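Local coordinates for surface glycan binding protein B (Bacteroides ovatus, PDB 6E57) that binds mixed-linkage beta-glucan and probably captures it at the cell surface of a gut bacterium, at residues 99-103 against 125-129; 144-149 against 241-245; 220-224 against 291-295; 233-239 against 265-271; 245-251 against 280-286. One frame throughout, in Å; residues are numbered along the deposited sequence.

Contacts 2 to 5 adjoin one another, while contact 1 stands apart in an earlier sheet, its centre about 29 Å from that of contact 2; it joins one backbone pair to valine and leucine packing. Contact 3 is the most buried, a short parallel pairing inside whose chain loop contacts 4 and 5 are nested; the other four are only partly buried. Contacts 4 and 5 are longer antiparallel ladders, each with an apolar face and a more polar one that carries exposed residues; W236 of contact 4 packs on M281 and I251 of contact 5. In contact 2 a salt bridge and a serine-asparagine bond join a turn to a loop without strand pairing, and N242 ties it to contact 3.

Contact 1: 99-103 against 125-129; sequences SLKAG and VVVNP
G103 and V127 form an antiparallel hydrogen-bonded pair where residues 100-103, running at 84° to 125-129, turn into their strand. G103 N donates a hydrogen bond to V127 O at 2.8 Å, and V127 N returns one to G103 O at 2.7 Å. V127 is the side chain that fills the bend. Its CG1, set anti to the backbone N (chi1 -174°), lies 3.5 Å from K101 O and also meets L100 O, while CG2 turns to the leucine, 4.0 Å from L100 CB. L100 crosses both valines at about a right angle, and its CD1 branch reaches V125 CG1 at 4.0 Å. At the other end A102 CB sits against P129 CB at 4.1 Å, and A102 CA makes a CA-H...O contact with V127 O. Strand 53-58 flanks the valine strand, with V127 also touching I57, and Y105 OH bonds to K101 O. The chemistry is therefore divided: two backbone bonds fix the start of strand 103-113, and the approach to it rests on van der Waals contacts of L100, K101 and A102 with V125, V127 and P129, with no side-chain polar bond across the contact.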
# COMPACT_ATOMS: atom_id res chain seq x y z
N SER A 99 -25.66 -5.60 14.38
CA SER A 99 -25.38 -4.26 13.88
C SER A 99 -23.89 -3.95 14.12
O SER A 99 -23.42 -4.01 15.26
CB SER A 99 -26.27 -3.25 14.55
OG SER A 99 -26.27 -2.02 13.84
N LEU A 100 -23.17 -3.63 13.04
CA LEU A 100 -21.73 -3.34 13.09
C LEU A 100 -21.50 -1.92 12.58
O LEU A 100 -22.21 -1.44 11.69
CB LEU A 100 -20.98 -4.35 12.22
CG LEU A 100 -21.04 -5.81 12.66
CD1 LEU A 100 -20.56 -6.73 11.55
CD2 LEU A 100 -20.23 -6.04 13.93
N LYS A 101 -20.47 -1.26 13.13
CA LYS A 101 -19.99 0.02 12.61
C LYS A 101 -19.27 -0.24 11.28
O LYS A 101 -18.89 -1.38 11.00
CB LYS A 101 -19.08 0.70 13.63
CG LYS A 101 -19.65 0.82 15.04
CD LYS A 101 -18.95 1.85 15.90
CE LYS A 101 -18.70 1.39 17.32
NZ LYS A 101 -19.96 1.01 18.01
N ALA A 102 -19.10 0.80 10.47
CA ALA A 102 -18.37 0.67 9.20
C ALA A 102 -17.01 0.00 9.46
O ALA A 102 -16.39 0.22 10.50
CB ALA A 102 -18.21 2.01 8.54
N GLY A 103 -16.57 -0.82 8.49
CA GLY A 103 -15.25 -1.44 8.52
C GLY A 103 -15.24 -2.81 7.88
O GLY A 103 -16.24 -3.26 7.32
N VAL A 125 -16.28 -9.78 6.67
CA VAL A 125 -17.54 -9.05 6.63
C VAL A 125 -17.21 -7.58 6.36
O VAL A 125 -16.55 -6.93 7.18
CB VAL A 125 -18.34 -9.22 7.93
CG1 VAL A 125 -19.50 -8.24 8.03
CG2 VAL A 125 -18.84 -10.65 8.10
N VAL A 126 -17.65 -7.07 5.21
CA VAL A 126 -17.40 -5.69 4.82
C VAL A 126 -18.67 -4.88 5.12
O VAL A 126 -19.76 -5.22 4.66
CB VAL A 126 -16.98 -5.59 3.34
CG1 VAL A 126 -16.68 -4.16 2.92
CG2 VAL A 126 -15.79 -6.49 3.04
N VAL A 127 -18.49 -3.81 5.90
CA VAL A 127 -19.57 -2.92 6.31
C VAL A 127 -19.25 -1.51 5.78
O VAL A 127 -18.32 -0.86 6.26
CB VAL A 127 -19.75 -2.93 7.84
CG1 VAL A 127 -20.96 -2.12 8.28
CG2 VAL A 127 -19.83 -4.35 8.38
N ASN A 128 -20.01 -1.07 4.77
CA ASN A 128 -19.76 0.19 4.07
C ASN A 128 -20.45 1.33 4.80
O ASN A 128 -21.54 1.17 5.33
CB ASN A 128 -20.26 0.13 2.62
CG ASN A 128 -19.68 -1.04 1.85
OD1 ASN A 128 -18.47 -1.13 1.68
ND2 ASN A 128 -20.54 -1.94 1.40
N PRO A 129 -19.83 2.54 4.85
CA PRO A 129 -20.46 3.70 5.46
C PRO A 129 -21.53 4.30 4.55
O PRO A 129 -21.59 3.97 3.36
CB PRO A 129 -19.28 4.66 5.66
CG PRO A 129 -18.35 4.33 4.51
CD PRO A 129 -18.50 2.84 4.28

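Contact 2: 144-149 against 241-245; sequences IVSPGK and INLEN
I241, K149 and S146 carry much of this meeting between segment 144-149, a strand end running into a turn, and the 241-245 loop. I241 has the most surface buried: its CG1 branch, anti to the backbone N (chi1 178°), projects at the strand backbone, so that CD1 lies 3.5 Å from I144 O and CG1 is 4.0 Å from S146 CB. I144 CG2 packs beside I241 CB at 4.3 Å. K149 comes next. Extended beyond CG, it reaches across to E244 from the opposite direction, and NZ makes a salt bridge to OE2 of E244 at 2.8 Å, coming from above the carboxylate plane, 41° out of it. S264 OG is a second partner for K149 NZ. Between the isoleucine and the lysine, S146 OG donates to N242 OD1 at 2.9 Å, in the carbonyl plane and on a lone pair of the amide. The other end of that amide is also held, since N242 ND2 bonds to the carbonyls of T218 and A220, which fixes how the group is turned. A type II beta turn from S146 to K149, closed by K149 N to S146 O at 3.2 Å, places the serine and the lysine on the same loop. V145 pairs with the chain around strand 209-217, whereas I241 and L243 lean on strand 222-225, and the contact thus joins the edge strand 144-145 of one sheet to the loop between strands 235-240 and 246-251.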
# COMPACT_ATOMS: atom_id res chain seq x y z
N ILE A 144 -0.27 3.15 10.02
CA ILE A 144 0.84 2.73 10.89
C ILE A 144 1.33 3.98 11.63
O ILE A 144 1.84 4.91 11.02
CB ILE A 144 1.95 2.03 10.07
CG1 ILE A 144 1.43 0.75 9.42
CG2 ILE A 144 3.17 1.76 10.94
CD1 ILE A 144 2.25 0.28 8.25
N VAL A 145 1.17 3.97 12.96
CA VAL A 145 1.34 5.15 13.80
C VAL A 145 2.26 4.81 14.97
O VAL A 145 2.51 3.64 15.25
CB VAL A 145 -0.01 5.69 14.31
CG1 VAL A 145 -0.95 6.01 13.15
CG2 VAL A 145 -0.68 4.74 15.28
N SER A 146 2.75 5.85 15.65
CA SER A 146 3.73 5.74 16.72
C SER A 146 3.24 6.51 17.94
O SER A 146 2.75 7.63 17.81
CB SER A 146 5.08 6.24 16.25
OG SER A 146 6.02 6.26 17.31
N PRO A 147 3.36 5.95 19.17
CA PRO A 147 2.83 6.60 20.37
C PRO A 147 3.61 7.88 20.72
O PRO A 147 4.84 7.87 20.74
CB PRO A 147 2.99 5.53 21.46
CG PRO A 147 4.13 4.67 20.98
CD PRO A 147 4.03 4.67 19.47
N GLY A 148 2.86 8.96 20.96
CA GLY A 148 3.41 10.28 21.27
C GLY A 148 3.42 11.20 20.06
O GLY A 148 3.49 12.42 20.22
N LYS A 149 3.33 10.62 18.86
CA LYS A 149 3.51 11.34 17.60
C LYS A 149 2.15 11.61 16.95
O LYS A 149 1.13 11.07 17.38
CB LYS A 149 4.40 10.53 16.66
CG LYS A 149 5.71 10.06 17.27
CD LYS A 149 6.82 9.89 16.26
CE LYS A 149 8.16 9.61 16.91
NZ LYS A 149 9.25 9.57 15.91
N ILE A 241 8.41 4.76 9.79
CA ILE A 241 7.62 5.30 10.90
C ILE A 241 8.54 5.82 12.01
O ILE A 241 8.30 6.93 12.51
CB ILE A 241 6.58 4.28 11.42
CG1 ILE A 241 5.78 4.82 12.61
CG2 ILE A 241 7.23 2.95 11.75
CD1 ILE A 241 4.89 5.98 12.28
N ASN A 242 9.56 5.06 12.43
CA ASN A 242 10.42 5.52 13.54
C ASN A 242 11.89 5.50 13.09
O ASN A 242 12.74 4.89 13.73
CB ASN A 242 10.20 4.69 14.81
CG ASN A 242 8.83 4.91 15.42
OD1 ASN A 242 8.42 6.05 15.64
ND2 ASN A 242 8.13 3.84 15.73
N LEU A 243 12.16 6.21 11.99
CA LEU A 243 13.42 6.06 11.26
C LEU A 243 14.51 6.95 11.86
O LEU A 243 15.68 6.82 11.48
CB LEU A 243 13.18 6.39 9.78
CG LEU A 243 12.21 5.47 9.03
CD1 LEU A 243 12.33 5.70 7.53
CD2 LEU A 243 12.46 4.01 9.36
N GLU A 244 14.16 7.84 12.81
CA GLU A 244 15.15 8.70 13.47
C GLU A 244 16.00 7.87 14.45
O GLU A 244 17.13 8.26 14.77
CB GLU A 244 14.48 9.90 14.15
CG GLU A 244 13.92 9.63 15.54
CD GLU A 244 12.55 8.96 15.57
OE1 GLU A 244 12.11 8.45 14.52
OE2 GLU A 244 11.93 8.96 16.65
N ASN A 245 15.45 6.73 14.90
CA ASN A 245 16.12 5.81 15.83
C ASN A 245 17.17 4.95 15.12
O ASN A 245 17.95 4.26 15.78
CB ASN A 245 15.12 4.89 16.54
CG ASN A 245 14.20 5.62 17.49
OD1 ASN A 245 14.63 6.49 18.25
ND2 ASN A 245 12.93 5.26 17.49

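Contact 3: 220-224 against 291-295; sequences ASLVI and VQFLN
V223 sets CG1 anti to its backbone N (chi1 171°) with CG2 beside that N, and F293 turns CG anti to its carbonyl carbon (chi1 -61°), so that valine CG1 lies 3.7 Å from F293 CD2 while CG2 meets F293 CE2 and, at 4.0 Å, V291 CG1. The two side chains lie side by side, pointing the same way, and V223 CB approaches the ring obliquely, 3.5 Å from F293 CD2. The F293 side chain also touches M281 and T300. Strands 222-224 and 292-294 run parallel, their directions 25° apart, with L222 opposite Q292 and V223 opposite F293. Three backbone bonds stitch them in the staggered manner of parallel strands: Q292 N to S221 O, V223 N to Q292 O at 2.9 Å, and L294 N to V223 O. On the L222 and Q292 face the leucine CD1 lies over the glutamine stem, 3.7 Å from Q292 CB, and touches L294 CB as well. The extended glutamine carries its amide to A220, where NE2 is 3.5 Å from the methyl CB. S221 OG turns from this strand pair to bond N242 O, and a backbone bond from I224 to S239 carries the pairing on to strand 235-240.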
# COMPACT_ATOMS: atom_id res chain seq x y z
N ALA A 220 8.75 0.38 16.81
CA ALA A 220 9.84 -0.13 16.00
C ALA A 220 10.14 0.85 14.87
O ALA A 220 9.23 1.50 14.33
CB ALA A 220 9.50 -1.50 15.46
N SER A 221 11.43 0.94 14.51
CA SER A 221 11.86 1.57 13.29
C SER A 221 11.47 0.65 12.12
O SER A 221 12.15 -0.33 11.85
CB SER A 221 13.33 1.84 13.32
OG SER A 221 13.69 2.53 14.51
N LEU A 222 10.33 0.96 11.48
CA LEU A 222 9.75 0.11 10.45
C LEU A 222 9.86 0.80 9.09
O LEU A 222 9.17 1.78 8.83
CB LEU A 222 8.30 -0.20 10.81
CG LEU A 222 7.54 -1.10 9.83
CD1 LEU A 222 8.11 -2.51 9.84
CD2 LEU A 222 6.06 -1.12 10.15
N VAL A 223 10.74 0.27 8.24
CA VAL A 223 10.87 0.69 6.84
C VAL A 223 9.70 0.09 6.05
O VAL A 223 9.48 -1.12 6.08
CB VAL A 223 12.23 0.25 6.27
CG1 VAL A 223 12.31 0.48 4.77
CG2 VAL A 223 13.38 0.92 6.99
N ILE A 224 8.98 0.95 5.32
CA ILE A 224 7.70 0.60 4.70
C ILE A 224 7.80 0.61 3.17
O ILE A 224 7.26 -0.29 2.52
CB ILE A 224 6.59 1.56 5.19
CG1 ILE A 224 6.37 1.45 6.70
CG2 ILE A 224 5.30 1.32 4.43
CD1 ILE A 224 5.64 2.62 7.31
N VAL A 291 16.31 -3.20 12.87
CA VAL A 291 15.36 -2.45 12.06
C VAL A 291 14.45 -3.46 11.35
O VAL A 291 14.91 -4.50 10.87
CB VAL A 291 16.08 -1.53 11.06
CG1 VAL A 291 15.10 -0.90 10.07
CG2 VAL A 291 16.88 -0.45 11.76
N GLN A 292 13.15 -3.13 11.31
CA GLN A 292 12.12 -3.98 10.73
C GLN A 292 11.75 -3.45 9.34
O GLN A 292 11.90 -2.27 9.07
CB GLN A 292 10.90 -4.02 11.65
CG GLN A 292 11.16 -4.72 12.98
CD GLN A 292 9.95 -4.75 13.89
OE1 GLN A 292 8.81 -4.60 13.45
NE2 GLN A 292 10.19 -4.94 15.17
N PHE A 293 11.28 -4.36 8.48
CA PHE A 293 10.92 -4.05 7.10
C PHE A 293 9.57 -4.67 6.76
O PHE A 293 9.34 -5.85 7.02
CB PHE A 293 12.00 -4.55 6.13
CG PHE A 293 13.36 -3.94 6.35
CD1 PHE A 293 14.25 -4.49 7.26
CD2 PHE A 293 13.76 -2.81 5.64
CE1 PHE A 293 15.50 -3.93 7.46
CE2 PHE A 293 15.01 -2.26 5.85
CZ PHE A 293 15.88 -2.82 6.76
N LEU A 294 8.68 -3.86 6.17
CA LEU A 294 7.34 -4.27 5.76
C LEU A 294 7.31 -4.36 4.23
O LEU A 294 7.81 -3.47 3.56
CB LEU A 294 6.35 -3.22 6.27
CG LEU A 294 4.87 -3.59 6.11
CD1 LEU A 294 4.46 -4.61 7.16
CD2 LEU A 294 4.00 -2.34 6.21
N ASN A 295 6.69 -5.42 3.70
CA ASN A 295 6.72 -5.66 2.25
C ASN A 295 5.31 -5.94 1.72
O ASN A 295 4.78 -5.13 0.95
CB ASN A 295 7.77 -6.72 1.91
CG ASN A 295 9.17 -6.13 1.94
OD1 ASN A 295 9.60 -5.49 0.99
ND2 ASN A 295 9.86 -6.29 3.06

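Contact 4: 233-239 against 265-271; sequences NVDWTIS and TEITLTC
The W236 indole has I238 CD1 over one face, 3.7 Å above the ring plane and displaced toward the rim, while L269 and C271 approach it obliquely around CE3. W236 CG lies anti to the backbone N (chi1 -177°), and L269 CG sits between its backbone N and carbonyl carbon (chi1 70°), which brings the two side by side, pointing the same way, with L269 CD2 4.0 Å from W236 CE3. C271 CB comes to 3.9 Å of W236 CE3. The cysteine sulfur makes a sulfur-aromatic contact, SG standing 5.2 Å from the centroid of the six-membered ring of W236. Further along this apolar face I238 CB packs on I267 CG2. The indole nitrogen is held from another quarter, NE1 bonding to G226 O. The opposite face of the sheet is polar: T237 OG1 and T268 OG1 are hydrogen-bonded at 2.8 Å, and E266 OE2 lies near the T237 methyl. The backbones pair antiparallel, W236 with L269 and I238 with I267 being hydrogen-bonded pairs; I238 N to I267 O is the straightest bond, at 173°. Beyond the strand ends N233 N still reaches C271 O at 2.8 Å, and C271 N returns to V234 O. Strand 235-240 has strand 222-225 on its other side, where I238 packs on V223; W236 and L269 pack upon I251 and L249 of strand 246-251, while A230 of strand 229-231 touches both W236 and C271.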
# COMPACT_ATOMS: atom_id res chain seq x y z
N ASN A 233 25.66 4.14 -5.78
CA ASN A 233 26.51 5.33 -5.70
C ASN A 233 25.70 6.62 -5.87
O ASN A 233 26.27 7.65 -6.23
CB ASN A 233 27.64 5.30 -6.74
CG ASN A 233 28.56 4.11 -6.58
OD1 ASN A 233 29.14 3.91 -5.51
ND2 ASN A 233 28.71 3.33 -7.63
N VAL A 234 24.39 6.59 -5.60
CA VAL A 234 23.56 7.81 -5.65
C VAL A 234 22.57 7.78 -4.47
O VAL A 234 22.44 6.77 -3.77
CB VAL A 234 22.82 7.99 -6.99
CG1 VAL A 234 23.74 7.76 -8.19
CG2 VAL A 234 21.57 7.12 -7.10
N ASP A 235 21.89 8.92 -4.29
CA ASP A 235 20.94 9.13 -3.20
C ASP A 235 19.81 8.09 -3.28
O ASP A 235 19.37 7.70 -4.36
CB ASP A 235 20.39 10.56 -3.21
CG ASP A 235 21.29 11.58 -2.51
OD1 ASP A 235 21.68 11.33 -1.35
OD2 ASP A 235 21.60 12.61 -3.13
N TRP A 236 19.37 7.67 -2.09
CA TRP A 236 18.39 6.62 -1.89
C TRP A 236 17.50 7.03 -0.72
O TRP A 236 17.99 7.19 0.40
CB TRP A 236 19.12 5.29 -1.64
CG TRP A 236 18.23 4.08 -1.49
CD1 TRP A 236 16.94 3.94 -1.89
CD2 TRP A 236 18.61 2.81 -0.92
NE1 TRP A 236 16.48 2.69 -1.59
CE2 TRP A 236 17.49 1.97 -1.00
CE3 TRP A 236 19.79 2.31 -0.35
CZ2 TRP A 236 17.50 0.66 -0.53
CZ3 TRP A 236 19.81 1.01 0.11
CH2 TRP A 236 18.68 0.20 0.02
N THR A 237 16.20 7.23 -0.99
CA THR A 237 15.26 7.71 0.03
C THR A 237 14.30 6.58 0.41
O THR A 237 13.64 5.99 -0.45
CB THR A 237 14.53 8.97 -0.45
OG1 THR A 237 15.51 9.99 -0.61
CG2 THR A 237 13.47 9.45 0.53
N ILE A 238 14.23 6.31 1.72
CA ILE A 238 13.46 5.23 2.32
C ILE A 238 12.44 5.84 3.29
O ILE A 238 12.76 6.78 4.03
CB ILE A 238 14.42 4.25 3.00
CG1 ILE A 238 15.17 3.40 1.97
CG2 ILE A 238 13.70 3.39 4.03
CD1 ILE A 238 16.32 2.60 2.55
N SER A 239 11.21 5.30 3.28
CA SER A 239 10.08 5.84 4.05
C SER A 239 9.60 4.81 5.08
O SER A 239 9.43 3.64 4.75
CB SER A 239 8.96 6.25 3.13
OG SER A 239 9.35 7.34 2.32
N THR A 265 9.72 9.88 9.46
CA THR A 265 9.00 9.35 8.32
C THR A 265 9.94 9.00 7.16
O THR A 265 9.55 8.25 6.26
CB THR A 265 7.91 10.33 7.85
OG1 THR A 265 8.56 11.44 7.23
CG2 THR A 265 7.03 10.80 8.98
N GLU A 266 11.16 9.55 7.16
CA GLU A 266 12.05 9.45 6.00
C GLU A 266 13.52 9.39 6.42
O GLU A 266 13.92 9.98 7.43
CB GLU A 266 11.85 10.65 5.07
CG GLU A 266 10.73 10.47 4.07
CD GLU A 266 10.81 11.40 2.88
OE1 GLU A 266 11.36 12.51 3.03
OE2 GLU A 266 10.33 11.01 1.79
N ILE A 267 14.32 8.69 5.61
CA ILE A 267 15.77 8.67 5.71
C ILE A 267 16.35 8.55 4.29
O ILE A 267 15.83 7.79 3.47
CB ILE A 267 16.25 7.53 6.64
CG1 ILE A 267 17.72 7.69 7.03
CG2 ILE A 267 15.99 6.17 6.03
CD1 ILE A 267 18.14 6.81 8.18
N THR A 268 17.40 9.33 4.00
CA THR A 268 18.10 9.33 2.71
C THR A 268 19.59 9.04 2.94
O THR A 268 20.22 9.67 3.79
CB THR A 268 17.91 10.65 1.96
OG1 THR A 268 16.50 10.90 1.86
CG2 THR A 268 18.52 10.65 0.58
N LEU A 269 20.14 8.10 2.17
CA LEU A 269 21.54 7.69 2.26
C LEU A 269 22.13 7.56 0.84
O LEU A 269 21.40 7.69 -0.14
CB LEU A 269 21.64 6.36 3.03
CG LEU A 269 21.09 5.12 2.33
CD1 LEU A 269 21.85 3.87 2.77
CD2 LEU A 269 19.60 4.94 2.60
N THR A 270 23.44 7.33 0.76
CA THR A 270 24.11 6.99 -0.50
C THR A 270 24.23 5.46 -0.59
O THR A 270 24.98 4.85 0.17
CB THR A 270 25.49 7.65 -0.61
OG1 THR A 270 25.34 9.05 -0.37
CG2 THR A 270 26.13 7.44 -1.97
N CYS A 271 23.46 4.86 -1.51
CA CYS A 271 23.56 3.43 -1.76
C CYS A 271 25.00 3.09 -2.13
O CYS A 271 25.55 3.68 -3.06
CB CYS A 271 22.62 3.00 -2.88
SG CYS A 271 22.92 1.30 -3.45

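Contact 5: 245-251 against 280-286; sequences NIASLTI and TMTGKTR
A classic beta bulge marks this antiparallel ladder: A247 and S248 both face K284. A247 N bonds to K284 O at 2.8 Å, and S248 N adds a weak bond to that same oxygen, while K284 N answers to S248 O. Past the bulge T250 and T282 form a hydrogen-bonded pair. G283, opposite L249, leaves room for the leucine: CD2 of L249 comes to 4.0 Å of G283 CA. On this apolar face I251 and M281 lie side by side, pointing the same way, and the methionine, bent at chi3 (58°), brings SD to 3.8 Å from I251 CG1. At the bulged end R286 CG, anti to the carbonyl carbon (chi1 -60°), lies 3.4 Å from N245 O; the chain then runs extended to NE, past the start of strand 246-251. I246 O, itself bonded to Q262 NE2, lies over one face of the R286 guanidinium, 3.5 Å above the plane and offset toward the rim. R286 N makes a weak bond to N245 O. On the sheet face of S248 and T250, S248 OG lies 3.8 Å from K284 CB, and T250 OG1 bonds to T255 OG1. Strand 277-285 is flanked on its far side by strand 299-315, where M281 bonds through its backbone to Q303; W236 of strand 235-240 packs upon M281, and strand 254-256 continues the ladder beyond 246-251.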
# COMPACT_ATOMS: atom_id res chain seq x y z
N ASN A 245 15.45 6.73 14.90
CA ASN A 245 16.12 5.81 15.83
C ASN A 245 17.17 4.95 15.12
O ASN A 245 17.95 4.26 15.78
CB ASN A 245 15.12 4.89 16.54
CG ASN A 245 14.20 5.62 17.49
OD1 ASN A 245 14.63 6.49 18.25
ND2 ASN A 245 12.93 5.26 17.49
N ILE A 246 17.19 4.96 13.77
CA ILE A 246 18.13 4.14 13.00
C ILE A 246 19.55 4.71 13.16
O ILE A 246 19.77 5.91 12.97
CB ILE A 246 17.71 4.05 11.52
CG1 ILE A 246 16.39 3.29 11.37
CG2 ILE A 246 18.82 3.44 10.67
CD1 ILE A 246 15.94 3.05 9.95
N ALA A 247 20.49 3.83 13.50
CA ALA A 247 21.90 4.15 13.68
C ALA A 247 22.70 3.77 12.42
O ALA A 247 23.66 4.46 12.07
CB ALA A 247 22.44 3.43 14.89
N SER A 248 22.31 2.67 11.77
CA SER A 248 23.01 2.17 10.59
C SER A 248 22.12 1.24 9.76
O SER A 248 21.21 0.61 10.29
CB SER A 248 24.29 1.48 10.98
OG SER A 248 24.02 0.39 11.86
N LEU A 249 22.41 1.18 8.45
CA LEU A 249 21.85 0.21 7.51
C LEU A 249 23.02 -0.53 6.84
O LEU A 249 24.02 0.09 6.49
CB LEU A 249 21.00 0.93 6.47
CG LEU A 249 19.76 1.65 7.00
CD1 LEU A 249 19.19 2.59 5.95
CD2 LEU A 249 18.70 0.65 7.44
N THR A 250 22.87 -1.85 6.67
CA THR A 250 23.86 -2.68 5.98
C THR A 250 23.22 -3.31 4.74
O THR A 250 22.25 -4.03 4.85
CB THR A 250 24.43 -3.74 6.94
OG1 THR A 250 25.03 -3.04 8.04
CG2 THR A 250 25.47 -4.64 6.29
N ILE A 251 23.78 -2.99 3.56
CA ILE A 251 23.37 -3.56 2.27
C ILE A 251 24.60 -4.27 1.69
O ILE A 251 25.72 -3.78 1.83
CB ILE A 251 22.82 -2.49 1.32
CG1 ILE A 251 21.88 -1.51 2.03
CG2 ILE A 251 22.14 -3.12 0.11
CD1 ILE A 251 22.55 -0.23 2.49
N THR A 280 20.81 -8.45 0.47
CA THR A 280 20.14 -8.38 1.75
C THR A 280 20.47 -7.04 2.42
O THR A 280 21.63 -6.64 2.45
CB THR A 280 20.56 -9.55 2.65
OG1 THR A 280 20.22 -10.77 1.99
CG2 THR A 280 19.91 -9.51 4.01
N MET A 281 19.44 -6.36 2.93
CA MET A 281 19.59 -5.17 3.76
C MET A 281 19.06 -5.47 5.16
O MET A 281 17.99 -6.04 5.31
CB MET A 281 18.84 -3.96 3.17
CG MET A 281 18.72 -2.78 4.14
SD MET A 281 18.29 -1.20 3.34
CE MET A 281 16.74 -1.62 2.55
N THR A 282 19.85 -5.09 6.18
CA THR A 282 19.43 -5.07 7.58
C THR A 282 19.73 -3.67 8.14
O THR A 282 20.26 -2.82 7.43
CB THR A 282 20.14 -6.15 8.40
OG1 THR A 282 21.54 -5.88 8.36
CG2 THR A 282 19.87 -7.55 7.88
N GLY A 283 19.38 -3.45 9.41
CA GLY A 283 19.66 -2.20 10.09
C GLY A 283 19.68 -2.39 11.60
O GLY A 283 19.20 -3.40 12.10
N LYS A 284 20.24 -1.39 12.30
CA LYS A 284 20.34 -1.38 13.76
C LYS A 284 19.87 -0.01 14.29
O LYS A 284 20.22 1.02 13.73
CB LYS A 284 21.78 -1.66 14.21
CG LYS A 284 22.26 -3.09 14.00
CD LYS A 284 21.73 -4.07 15.04
CE LYS A 284 21.98 -5.52 14.69
NZ LYS A 284 21.12 -5.97 13.56
N THR A 285 19.08 -0.03 15.37
CA THR A 285 18.65 1.18 16.08
C THR A 285 19.78 1.63 17.01
O THR A 285 20.83 0.98 17.10
CB THR A 285 17.33 0.95 16.82
OG1 THR A 285 17.56 0.04 17.90
CG2 THR A 285 16.24 0.40 15.93
N ARG A 286 19.56 2.75 17.71
CA ARG A 286 20.53 3.30 18.67
C ARG A 286 20.57 2.40 19.91
O ARG A 286 21.63 2.20 20.49
CB ARG A 286 20.18 4.74 19.04
CG ARG A 286 20.18 5.70 17.85
CD ARG A 286 20.38 7.15 18.23
NE ARG A 286 20.06 8.05 17.13
CZ ARG A 286 20.79 8.20 16.03
NH1 ARG A 286 21.92 7.52 15.88
NH2 ARG A 286 20.39 9.01 15.07